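Apoptosis regulator Bcl-2 homolog (Fowlpox virus, PDB 5TZP) inhibits apoptosis of the infected host cell by sequestering and inactivating several pro-apoptotic Bcl-2 proteins, among them BAK1 and BAX. Local coordinates at residues N21-N25 and S38-D42; Y26-N31 and A99-K103; L82-W88 and K129-F134. All blocks are in the same frame, centred on the assembly; numbering follows the deposited sequence.

How the contacts relate
Helix 14-32 carries the first two contacts on consecutive turns: contact 1 ties residues 21-25 to the loop that leads into helix 43-68, and contact 2 packs residues 26-31 against helix 88-105. Their centres lie about 13 Å apart and their segments alternate along the chain. Contact 3 joins the loop before helix 88-105 to helix 115-136; its centre is about 22 Å from that of contact 2, on the opposite side of the chain's centre, and about 20 Å from that of contact 1. Contact 3 lies at the start of helix 88-105, contact 2 near its end. Contact 3 reaches the bound Bik BH3 peptide, by a hydrogen bond from Asn87 and a long, weak ion pair from Lys85.

Contact 1 (N21-N25 and S38-D42); sequences NMIQN and SFVID. With EDO (1,2-ethanediol), chain E; SO4 (sulfate ion), chain O.
This contact belongs to the connection between the first two long helices of the Bcl-2 bundle, where the loop following helix 14-32 doubles back along that helix before helix 43-68 begins. Facing the regular helix of 21-25, Ser38 and Phe39 end a 3-10 segment, Val40 is extended (phi/psi -110/159), and Asp42 is the N-cap of helix 43-68, its OD2 hydrogen-bonded to Ser45 and its OD1 in a salt bridge with Arg144. The CA of Met22 lies 6.1 Å from that of Val40, and the CA of Asn25 7.2 Å from that of Phe39. Val40 (chi1 m) fits between turns of the helix: its CG1 is 3.8 Å from Asn25 CB and 4.2 Å from Met22 CA. Met22, with chi1 t and chi2 and chi3 both p, curls its CE to 3.6 Å from Asp42 O. Asn25 (chi1 m) bends back so that its ND2 donates to Asn21 O at 2.9 Å, while its OD1 accepts from Arg36 and lies 3.5 Å from Phe39 CB. A 1,2-ethanediol takes 2.9 Å hydrogen bonds at O2 from Ile41 N and at O1 from Asp42 N, and Gln24 NE2, also bonded to Asp115, donates to sulfate O3 at 2.6 Å; both molecules probably come from the crystallisation liquor. This is an interhelical loop of the Bcl-2 fold, packed back on the first helix and ending in the N-cap of the next.

Contact 2 (Y26-N31 and A99-K103); sequences YIIEYN and AYYSK. With EDO (1,2-ethanediol), chain C.
Two helices of the Bcl-2 bundle cross here at -50°, their N-to-C directions 50° apart and the axes of segments 26-31 and 99-103 approaching to 9.2 Å. The CA of Ile27 lies 5.1 Å from that of Ala99, and the CA of Asn31 5.7 Å from that of Lys103. The small Ala99, pointing at the facing helix, permits this approach: its CB drops into a hollow walled by Tyr26 CE2 at 3.8 Å, Tyr30 CD2 at 3.9 Å and Ile27 CG1 at 4.1 Å. The reciprocal bump is Tyr30 (chi1 t), whose ring lies in the groove between Ala99, Tyr100 and Lys103. Its CE2 is 3.4 Å from Ala99 O and 3.8 Å from Lys103 CD, and its OH is 3.4 Å from Tyr100 CD1. One water, 2.9 Å from both Tyr30 OH and Tyr100 O, bridges the ring tip to the other backbone. The next residue, Asn31 (chi1 m), sends ND2 back to Ile27 O at 3.0 Å and, weakly, across to Ser102 OG at 3.2 Å, the hydroxyl that also bonds to Tyr113 O; Asn31 OD1 is 3.2 Å from Lys103 CA. Lys103, extended until chi4 turns p, reaches back over the end of segment 26-31, where NZ and Tyr30 O each lie 2.7 Å from a second water. Tyr101, pointing away, shares a 2.7 Å hydrogen bond between its OH and O1 of an ethanediol, probably from the crystallisation liquor. Bumps and hollows here pack helix 14-32 against helix 88-105, the central helix of the Bcl-2 fold, which holds BH1 residues up to Ala99.

Contact 3 (L82-W88 and K129-F134); sequences LEDKINW and KYRSWF
Segment 82-88 leaves helix 74-81 at Leu82, turns, runs extended from Lys85 to Asn87 and enters helix 88-105 at Trp88; segment 129-134 is helical but kinked, the N atoms of Ser132 and Trp133 lacking bonds to the preceding turn. The CA atoms of Ile86 and Tyr130 stand 7.3 Å apart. Ile86 (chi1 t) wedges between two rings: its CB sits 3.7 Å above the Tyr130 ring centroid and its CG2 3.7 Å from the centroid of the Trp133 five-membered ring, both CH-pi contacts. Tyr130 (chi1 m) donates its OH to Leu82 O at 2.8 Å. Trp133 CH2 lies 3.5 Å from Trp88 NE1, over one face of Trp88, whose NE1 bonds to Gln137. Asn87 caps Arg90 N through OD1, while its ND2 bonds to an acidic side chain of the bound peptide. This chemistry implies a BH1 loop held by aromatic packing and by side chains of helix 115-136 donating to its carbonyls, Leu82 O and, weakly, Glu83 O (3.5 Å from Lys129 NZ).

Contact 1 (N21-N25 and S38-D42)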
loop_
_atom_site.group_PDB
_atom_site.type_symbol
_atom_site.label_atom_id
_atom_site.label_comp_id
_atom_site.label_asym_id
_atom_site.label_seq_id
_atom_site.Cartn_x
_atom_site.Cartn_y
_atom_site.Cartn_z
ATOM N N ASN A 21 -0.222 -10.917 4.792
ATOM C CA ASN A 21 0.631 -10.857 5.984
ATOM C C ASN A 21 1.701 -9.768 5.865
ATOM O O ASN A 21 2.028 -9.121 6.838
ATOM C CB ASN A 21 1.258 -12.232 6.207
ATOM C CG ASN A 21 2.015 -12.329 7.476
ATOM O OD1 ASN A 21 3.228 -12.373 7.431
ATOM N ND2 ASN A 21 1.325 -12.352 8.616
ATOM N N MET A 22 2.257 -9.558 4.664
ATOM C CA MET A 22 3.221 -8.487 4.453
ATOM C C MET A 22 2.582 -7.129 4.620
ATOM O O MET A 22 3.077 -6.273 5.353
ATOM C CB MET A 22 3.751 -8.643 3.045
ATOM C CG MET A 22 4.797 -7.620 2.699
ATOM S SD MET A 22 6.394 -7.874 3.510
ATOM C CE MET A 22 7.213 -9.003 2.412
ATOM N N ILE A 23 1.456 -6.908 3.951
ATOM C CA ILE A 23 0.793 -5.610 3.988
ATOM C C ILE A 23 0.341 -5.266 5.406
ATOM O O ILE A 23 0.572 -4.152 5.911
ATOM C CB ILE A 23 -0.395 -5.635 3.024
ATOM C CG1 ILE A 23 0.079 -5.770 1.576
ATOM C CG2 ILE A 23 -1.233 -4.350 3.222
ATOM C CD1 ILE A 23 -0.960 -6.192 0.586
ATOM N N GLN A 24 -0.347 -6.198 6.058
ATOM C CA GLN A 24 -0.911 -5.917 7.382
ATOM C C GLN A 24 0.179 -5.706 8.420
ATOM O O GLN A 24 0.103 -4.778 9.229
ATOM C CB GLN A 24 -1.866 -7.020 7.796
ATOM C CG GLN A 24 -2.721 -6.624 9.002
ATOM C CD GLN A 24 -3.883 -7.494 9.271
ATOM O OE1 GLN A 24 -4.036 -8.542 8.664
ATOM N NE2 GLN A 24 -4.671 -7.149 10.252
ATOM N N ASN A 25 1.275 -6.493 8.377
ATOM C CA ASN A 25 2.384 -6.238 9.310
ATOM C C ASN A 25 2.982 -4.855 9.079
ATOM O O ASN A 25 3.310 -4.182 10.064
ATOM C CB ASN A 25 3.403 -7.363 9.254
ATOM C CG ASN A 25 2.996 -8.468 10.157
ATOM O OD1 ASN A 25 3.017 -8.314 11.355
ATOM N ND2 ASN A 25 2.653 -9.609 9.586
ATOM N N SER A 38 9.982 -9.348 11.980
ATOM C CA SER A 38 10.114 -10.750 12.394
ATOM C C SER A 38 8.833 -11.549 12.277
ATOM O O SER A 38 8.874 -12.811 12.413
ATOM C CB SER A 38 10.663 -10.786 13.808
ATOM O OG SER A 38 9.659 -10.489 14.713
ATOM N N PHE A 39 7.739 -10.915 11.911
ATOM C CA PHE A 39 6.491 -11.610 11.763
ATOM C C PHE A 39 6.188 -11.974 10.342
ATOM O O PHE A 39 5.140 -12.560 10.080
ATOM C CB PHE A 39 5.323 -10.809 12.367
ATOM C CG PHE A 39 5.483 -10.597 13.837
ATOM C CD1 PHE A 39 5.203 -11.608 14.745
ATOM C CD2 PHE A 39 6.006 -9.434 14.337
ATOM C CE1 PHE A 39 5.374 -11.431 16.092
ATOM C CE2 PHE A 39 6.179 -9.242 15.678
ATOM C CZ PHE A 39 5.866 -10.258 16.575
ATOM N N VAL A 40 7.039 -11.614 9.406
ATOM C CA VAL A 40 6.860 -11.954 7.985
ATOM C C VAL A 40 7.900 -12.970 7.545
ATOM O O VAL A 40 8.930 -13.116 8.166
ATOM C CB VAL A 40 6.877 -10.703 7.080
ATOM C CG1 VAL A 40 5.860 -9.675 7.508
ATOM C CG2 VAL A 40 8.235 -10.086 7.008
ATOM N N ILE A 41 7.614 -13.677 6.448
ATOM C CA ILE A 41 8.574 -14.646 5.953
ATOM C C ILE A 41 9.758 -13.931 5.276
ATOM O O ILE A 41 10.925 -14.253 5.516
ATOM C CB ILE A 41 7.860 -15.638 5.021
ATOM C CG1 ILE A 41 6.817 -16.484 5.810
ATOM C CG2 ILE A 41 8.903 -16.506 4.270
ATOM C CD1 ILE A 41 5.960 -17.334 4.862
ATOM N N ASP A 42 9.470 -12.960 4.400
ATOM C CA ASP A 42 10.459 -12.333 3.530
ATOM C C ASP A 42 10.883 -10.997 4.138
ATOM O O ASP A 42 10.381 -9.917 3.785
ATOM C CB ASP A 42 9.876 -12.192 2.120
ATOM C CG ASP A 42 10.907 -11.699 1.131
ATOM O OD1 ASP A 42 12.011 -11.271 1.514
ATOM O OD2 ASP A 42 10.527 -11.679 -0.084
HETATM C C1 EDO E . 5.356 -12.181 3.455
HETATM O O1 EDO E . 6.765 -12.621 3.392
HETATM C C2 EDO E . 4.523 -13.276 4.070
HETATM O O2 EDO E . 4.903 -13.441 5.463
HETATM S S SO4 O . -7.878 -8.278 11.846
HETATM O O1 SO4 O . -8.695 -7.168 12.395
HETATM O O2 SO4 O . -8.082 -9.525 12.652
HETATM O O3 SO4 O . -6.512 -7.801 11.934
HETATM O O4 SO4 O . -8.231 -8.571 10.443
#

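Contact 2 (Y26-N31 and A99-K103)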
loop_
_atom_site.group_PDB
_atom_site.type_symbol
_atom_site.label_atom_id
_atom_site.label_comp_id
_atom_site.label_asym_id
_atom_site.label_seq_id
_atom_site.Cartn_x
_atom_site.Cartn_y
_atom_site.Cartn_z
ATOM N N TYR A 26 3.159 -4.403 7.824
ATOM C CA TYR A 26 3.690 -3.057 7.593
ATOM C C TYR A 26 2.751 -2.016 8.199
ATOM O O TYR A 26 3.186 -1.088 8.891
ATOM C CB TYR A 26 3.979 -2.795 6.108
ATOM C CG TYR A 26 4.394 -1.362 5.923
ATOM C CD1 TYR A 26 5.557 -0.901 6.471
ATOM C CD2 TYR A 26 3.539 -0.465 5.388
ATOM C CE1 TYR A 26 5.907 0.475 6.421
ATOM C CE2 TYR A 26 3.877 0.891 5.361
ATOM C CZ TYR A 26 5.015 1.306 5.884
ATOM O OH TYR A 26 5.337 2.656 5.909
ATOM N N ILE A 27 1.442 -2.139 7.959
ATOM C CA ILE A 27 0.508 -1.133 8.459
ATOM C C ILE A 27 0.526 -1.138 9.986
ATOM O O ILE A 27 0.514 -0.076 10.636
ATOM C CB ILE A 27 -0.887 -1.362 7.877
ATOM C CG1 ILE A 27 -0.845 -1.026 6.387
ATOM C CG2 ILE A 27 -1.910 -0.464 8.570
ATOM C CD1 ILE A 27 -2.118 -1.286 5.620
ATOM N N ILE A 28 0.627 -2.310 10.619
ATOM C CA ILE A 28 0.780 -2.374 12.084
ATOM C C ILE A 28 2.052 -1.648 12.532
ATOM O O ILE A 28 2.012 -0.880 13.502
ATOM C CB ILE A 28 0.733 -3.838 12.518
ATOM C CG1 ILE A 28 -0.693 -4.398 12.335
ATOM C CG2 ILE A 28 1.165 -3.915 14.002
ATOM C CD1 ILE A 28 -0.705 -5.877 12.427
ATOM N N GLU A 29 3.169 -1.892 11.867
ATOM C CA GLU A 29 4.403 -1.211 12.237
ATOM C C GLU A 29 4.260 0.313 12.117
ATOM O O GLU A 29 4.679 1.084 13.001
ATOM C CB GLU A 29 5.600 -1.737 11.450
ATOM C CG GLU A 29 6.890 -0.920 11.786
ATOM C CD GLU A 29 8.164 -1.537 11.406
ATOM O OE1 GLU A 29 9.179 -0.832 11.581
ATOM O OE2 GLU A 29 8.256 -2.740 11.064
ATOM N N TYR A 30 3.686 0.767 11.020
ATOM C CA TYR A 30 3.527 2.197 10.777
ATOM C C TYR A 30 2.702 2.823 11.887
ATOM O O TYR A 30 3.010 3.920 12.370
ATOM C CB TYR A 30 2.894 2.396 9.412
ATOM C CG TYR A 30 2.763 3.848 9.101
ATOM C CD1 TYR A 30 3.855 4.598 8.599
ATOM C CD2 TYR A 30 1.591 4.543 9.316
ATOM C CE1 TYR A 30 3.710 5.982 8.422
ATOM C CE2 TYR A 30 1.466 5.858 9.109
ATOM C CZ TYR A 30 2.496 6.611 8.712
ATOM O OH TYR A 30 2.273 7.983 8.566
ATOM N N ASN A 31 1.628 2.143 12.317
ATOM C CA ASN A 31 0.726 2.692 13.322
ATOM C C ASN A 31 1.297 2.645 14.701
ATOM O O ASN A 31 1.030 3.548 15.566
ATOM C CB ASN A 31 -0.587 1.969 13.308
ATOM C CG ASN A 31 -1.510 2.626 12.352
ATOM O OD1 ASN A 31 -2.190 3.633 12.669
ATOM N ND2 ASN A 31 -1.503 2.140 11.173
ATOM N N ALA A 99 -1.366 3.111 4.661
ATOM C CA ALA A 99 -0.778 3.187 5.995
ATOM C C ALA A 99 -0.958 4.580 6.583
ATOM O O ALA A 99 -1.382 4.743 7.740
ATOM C CB ALA A 99 0.688 2.782 5.964
ATOM N N TYR A 100 -0.603 5.605 5.806
ATOM C CA TYR A 100 -0.729 6.979 6.248
ATOM C C TYR A 100 -2.174 7.284 6.651
ATOM O O TYR A 100 -2.446 7.874 7.722
ATOM C CB TYR A 100 -0.262 7.874 5.092
ATOM C CG TYR A 100 -0.153 9.331 5.417
ATOM C CD1 TYR A 100 0.954 9.850 6.101
ATOM C CD2 TYR A 100 -1.194 10.221 5.186
ATOM C CE1 TYR A 100 1.046 11.143 6.471
ATOM C CE2 TYR A 100 -1.114 11.566 5.547
ATOM C CZ TYR A 100 0.024 12.005 6.183
ATOM O OH TYR A 100 0.102 13.326 6.574
ATOM N N TYR A 101 -3.119 6.868 5.803
ATOM C CA TYR A 101 -4.546 7.028 6.022
ATOM C C TYR A 101 -4.973 6.338 7.312
ATOM O O TYR A 101 -5.712 6.936 8.127
ATOM C CB TYR A 101 -5.278 6.482 4.771
ATOM C CG TYR A 101 -6.770 6.336 4.909
ATOM C CD1 TYR A 101 -7.606 7.416 4.831
ATOM C CD2 TYR A 101 -7.348 5.131 5.165
ATOM C CE1 TYR A 101 -8.969 7.277 4.951
ATOM C CE2 TYR A 101 -8.710 4.983 5.300
ATOM C CZ TYR A 101 -9.489 6.083 5.179
ATOM O OH TYR A 101 -10.869 5.948 5.324
ATOM N N SER A 102 -4.578 5.078 7.467
ATOM C CA SER A 102 -4.975 4.290 8.654
ATOM C C SER A 102 -4.650 5.022 9.941
ATOM O O SER A 102 -5.470 5.076 10.881
ATOM C CB SER A 102 -4.232 2.958 8.609
ATOM O OG SER A 102 -4.388 2.099 9.749
ATOM N N LYS A 103 -3.463 5.620 10.020
ATOM C CA LYS A 103 -3.078 6.319 11.232
ATOM C C LYS A 103 -3.913 7.579 11.407
ATOM O O LYS A 103 -4.273 7.949 12.524
ATOM C CB LYS A 103 -1.581 6.594 11.196
ATOM C CG LYS A 103 -1.061 7.193 12.475
ATOM C CD LYS A 103 0.454 7.341 12.418
ATOM C CE LYS A 103 1.006 8.012 13.715
ATOM N NZ LYS A 103 0.832 7.199 14.959
HETATM C C1 EDO C . -13.628 4.016 3.839
HETATM O O1 EDO C . -12.579 4.902 3.498
HETATM C C2 EDO C . -14.816 4.673 4.432
HETATM O O2 EDO C . -15.392 5.344 3.262
HETATM O O HOH W 1 -0.283 9.110 9.190
HETATM O O HOH W 2 2.903 5.539 14.541
#

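Contact 3 (L82-W88 and K129-F134)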
loop_
_atom_site.group_PDB
_atom_site.type_symbol
_atom_site.label_atom_id
_atom_site.label_comp_id
_atom_site.label_asym_id
_atom_site.label_seq_id
_atom_site.Cartn_x
_atom_site.Cartn_y
_atom_site.Cartn_z
ATOM N N LEU A 82 -5.480 0.310 -9.493
ATOM C CA LEU A 82 -5.240 -0.998 -10.113
ATOM C C LEU A 82 -6.258 -1.414 -11.147
ATOM O O LEU A 82 -6.246 -2.574 -11.552
ATOM C CB LEU A 82 -5.192 -2.038 -9.003
ATOM C CG LEU A 82 -4.096 -1.798 -8.014
ATOM C CD1 LEU A 82 -4.155 -2.819 -6.939
ATOM C CD2 LEU A 82 -2.716 -1.833 -8.643
ATOM N N GLU A 83 -7.113 -0.513 -11.645
ATOM C CA GLU A 83 -8.160 -0.965 -12.532
ATOM C C GLU A 83 -7.625 -1.566 -13.814
ATOM O O GLU A 83 -8.192 -2.548 -14.334
ATOM C CB GLU A 83 -9.121 0.192 -12.890
ATOM C CG GLU A 83 -10.341 -0.289 -13.701
ATOM C CD GLU A 83 -11.405 0.755 -13.886
ATOM O OE1 GLU A 83 -11.257 1.879 -13.318
ATOM O OE2 GLU A 83 -12.386 0.400 -14.603
ATOM N N ASP A 84 -6.558 -0.973 -14.374
ATOM C CA ASP A 84 -6.068 -1.345 -15.703
ATOM C C ASP A 84 -4.675 -1.911 -15.716
ATOM O O ASP A 84 -4.339 -2.597 -16.686
ATOM C CB ASP A 84 -5.990 -0.138 -16.688
ATOM C CG ASP A 84 -7.324 0.463 -16.979
ATOM O OD1 ASP A 84 -8.394 -0.186 -16.719
ATOM O OD2 ASP A 84 -7.318 1.614 -17.495
ATOM N N LYS A 85 -3.830 -1.543 -14.766
ATOM C CA LYS A 85 -2.497 -2.110 -14.737
ATOM C C LYS A 85 -1.896 -2.052 -13.354
ATOM O O LYS A 85 -2.301 -1.242 -12.499
ATOM C CB LYS A 85 -1.558 -1.437 -15.713
ATOM C CG LYS A 85 -1.021 -0.211 -15.308
ATOM C CD LYS A 85 0.226 0.160 -16.145
ATOM C CE LYS A 85 0.732 1.536 -15.685
ATOM N NZ LYS A 85 1.781 2.230 -16.485
ATOM N N ILE A 86 -0.935 -2.949 -13.109
ATOM C CA ILE A 86 -0.220 -2.992 -11.851
ATOM C C ILE A 86 1.280 -2.828 -12.129
ATOM O O ILE A 86 1.788 -3.212 -13.212
ATOM C CB ILE A 86 -0.508 -4.303 -11.093
ATOM C CG1 ILE A 86 -0.061 -4.287 -9.639
ATOM C CG2 ILE A 86 0.176 -5.535 -11.811
ATOM C CD1 ILE A 86 -0.670 -5.409 -8.831
ATOM N N ASN A 87 2.007 -2.256 -11.166
ATOM C CA ASN A 87 3.461 -2.261 -11.118
ATOM C C ASN A 87 3.865 -2.033 -9.679
ATOM O O ASN A 87 3.012 -1.728 -8.837
ATOM C CB ASN A 87 4.118 -1.269 -12.102
ATOM C CG ASN A 87 3.759 0.149 -11.861
ATOM O OD1 ASN A 87 3.789 0.584 -10.684
ATOM N ND2 ASN A 87 3.543 0.929 -12.910
ATOM N N TRP A 88 5.131 -2.202 -9.356
ATOM C CA TRP A 88 5.552 -2.115 -7.979
ATOM C C TRP A 88 5.452 -0.705 -7.442
ATOM O O TRP A 88 5.122 -0.524 -6.248
ATOM C CB TRP A 88 6.972 -2.671 -7.769
ATOM C CG TRP A 88 6.954 -4.139 -7.763
ATOM C CD1 TRP A 88 7.496 -4.981 -8.754
ATOM C CD2 TRP A 88 6.419 -5.006 -6.756
ATOM N NE1 TRP A 88 7.259 -6.262 -8.390
ATOM C CE2 TRP A 88 6.602 -6.346 -7.187
ATOM C CE3 TRP A 88 5.765 -4.778 -5.547
ATOM C CZ2 TRP A 88 6.187 -7.408 -6.430
ATOM C CZ3 TRP A 88 5.341 -5.869 -4.817
ATOM C CH2 TRP A 88 5.568 -7.151 -5.259
ATOM N N LYS A 129 -7.228 -9.331 -9.879
ATOM C CA LYS A 129 -6.877 -9.196 -11.288
ATOM C C LYS A 129 -5.427 -9.542 -11.610
ATOM O O LYS A 129 -5.109 -9.787 -12.794
ATOM C CB LYS A 129 -7.098 -7.728 -11.690
ATOM C CG LYS A 129 -8.609 -7.389 -11.783
ATOM C CD LYS A 129 -8.885 -5.972 -12.310
ATOM C CE LYS A 129 -10.411 -5.824 -12.680
ATOM N NZ LYS A 129 -10.790 -4.393 -12.969
ATOM N N TYR A 130 -4.538 -9.565 -10.631
ATOM C CA TYR A 130 -3.104 -9.670 -10.858
ATOM C C TYR A 130 -2.472 -10.822 -10.099
ATOM O O TYR A 130 -1.277 -10.757 -9.832
ATOM C CB TYR A 130 -2.380 -8.358 -10.562
ATOM C CG TYR A 130 -3.003 -7.220 -11.313
ATOM C CD1 TYR A 130 -2.766 -7.016 -12.654
ATOM C CD2 TYR A 130 -3.883 -6.378 -10.661
ATOM C CE1 TYR A 130 -3.374 -5.971 -13.321
ATOM C CE2 TYR A 130 -4.480 -5.335 -11.323
ATOM C CZ TYR A 130 -4.202 -5.163 -12.643
ATOM O OH TYR A 130 -4.868 -4.180 -13.330
ATOM N N ARG A 131 -3.227 -11.890 -9.769
ATOM C CA ARG A 131 -2.638 -13.029 -9.038
ATOM C C ARG A 131 -1.510 -13.692 -9.805
ATOM O O ARG A 131 -0.435 -13.955 -9.236
ATOM C CB ARG A 131 -3.736 -14.020 -8.627
ATOM C CG ARG A 131 -3.259 -15.278 -7.950
ATOM C CD ARG A 131 -4.378 -16.316 -7.696
ATOM N NE ARG A 131 -5.445 -15.809 -6.865
ATOM C CZ ARG A 131 -5.493 -15.894 -5.531
ATOM N NH1 ARG A 131 -4.525 -16.498 -4.817
ATOM N NH2 ARG A 131 -6.547 -15.387 -4.911
ATOM N N SER A 132 -1.654 -13.929 -11.111
ATOM C CA SER A 132 -0.583 -14.556 -11.879
ATOM C C SER A 132 0.642 -13.666 -11.975
ATOM O O SER A 132 1.792 -14.127 -11.858
ATOM C CB SER A 132 -1.138 -14.882 -13.268
ATOM O OG SER A 132 -1.939 -16.007 -13.099
ATOM N N TRP A 133 0.425 -12.345 -12.126
ATOM C CA TRP A 133 1.541 -11.386 -12.105
ATOM C C TRP A 133 2.314 -11.470 -10.803
ATOM O O TRP A 133 3.543 -11.546 -10.805
ATOM C CB TRP A 133 1.027 -9.941 -12.361
ATOM C CG TRP A 133 2.061 -8.895 -12.370
ATOM C CD1 TRP A 133 2.695 -8.425 -13.434
ATOM C CD2 TRP A 133 2.570 -8.174 -11.237
ATOM N NE1 TRP A 133 3.576 -7.426 -13.078
ATOM C CE2 TRP A 133 3.529 -7.251 -11.722
ATOM C CE3 TRP A 133 2.265 -8.178 -9.883
ATOM C CZ2 TRP A 133 4.235 -6.395 -10.864
ATOM C CZ3 TRP A 133 2.948 -7.296 -9.041
ATOM C CH2 TRP A 133 3.900 -6.424 -9.525
ATOM N N PHE A 134 1.607 -11.494 -9.682
ATOM C CA PHE A 134 2.245 -11.533 -8.363
ATOM C C PHE A 134 3.040 -12.795 -8.148
ATOM O O PHE A 134 4.202 -12.732 -7.706
ATOM C CB PHE A 134 1.172 -11.311 -7.308
ATOM C CG PHE A 134 1.673 -11.244 -5.888
ATOM C CD1 PHE A 134 2.528 -10.231 -5.466
ATOM C CD2 PHE A 134 1.308 -12.182 -4.975
ATOM C CE1 PHE A 134 2.875 -10.146 -4.076
ATOM C CE2 PHE A 134 1.706 -12.109 -3.639
ATOM C CZ PHE A 134 2.485 -11.099 -3.212
#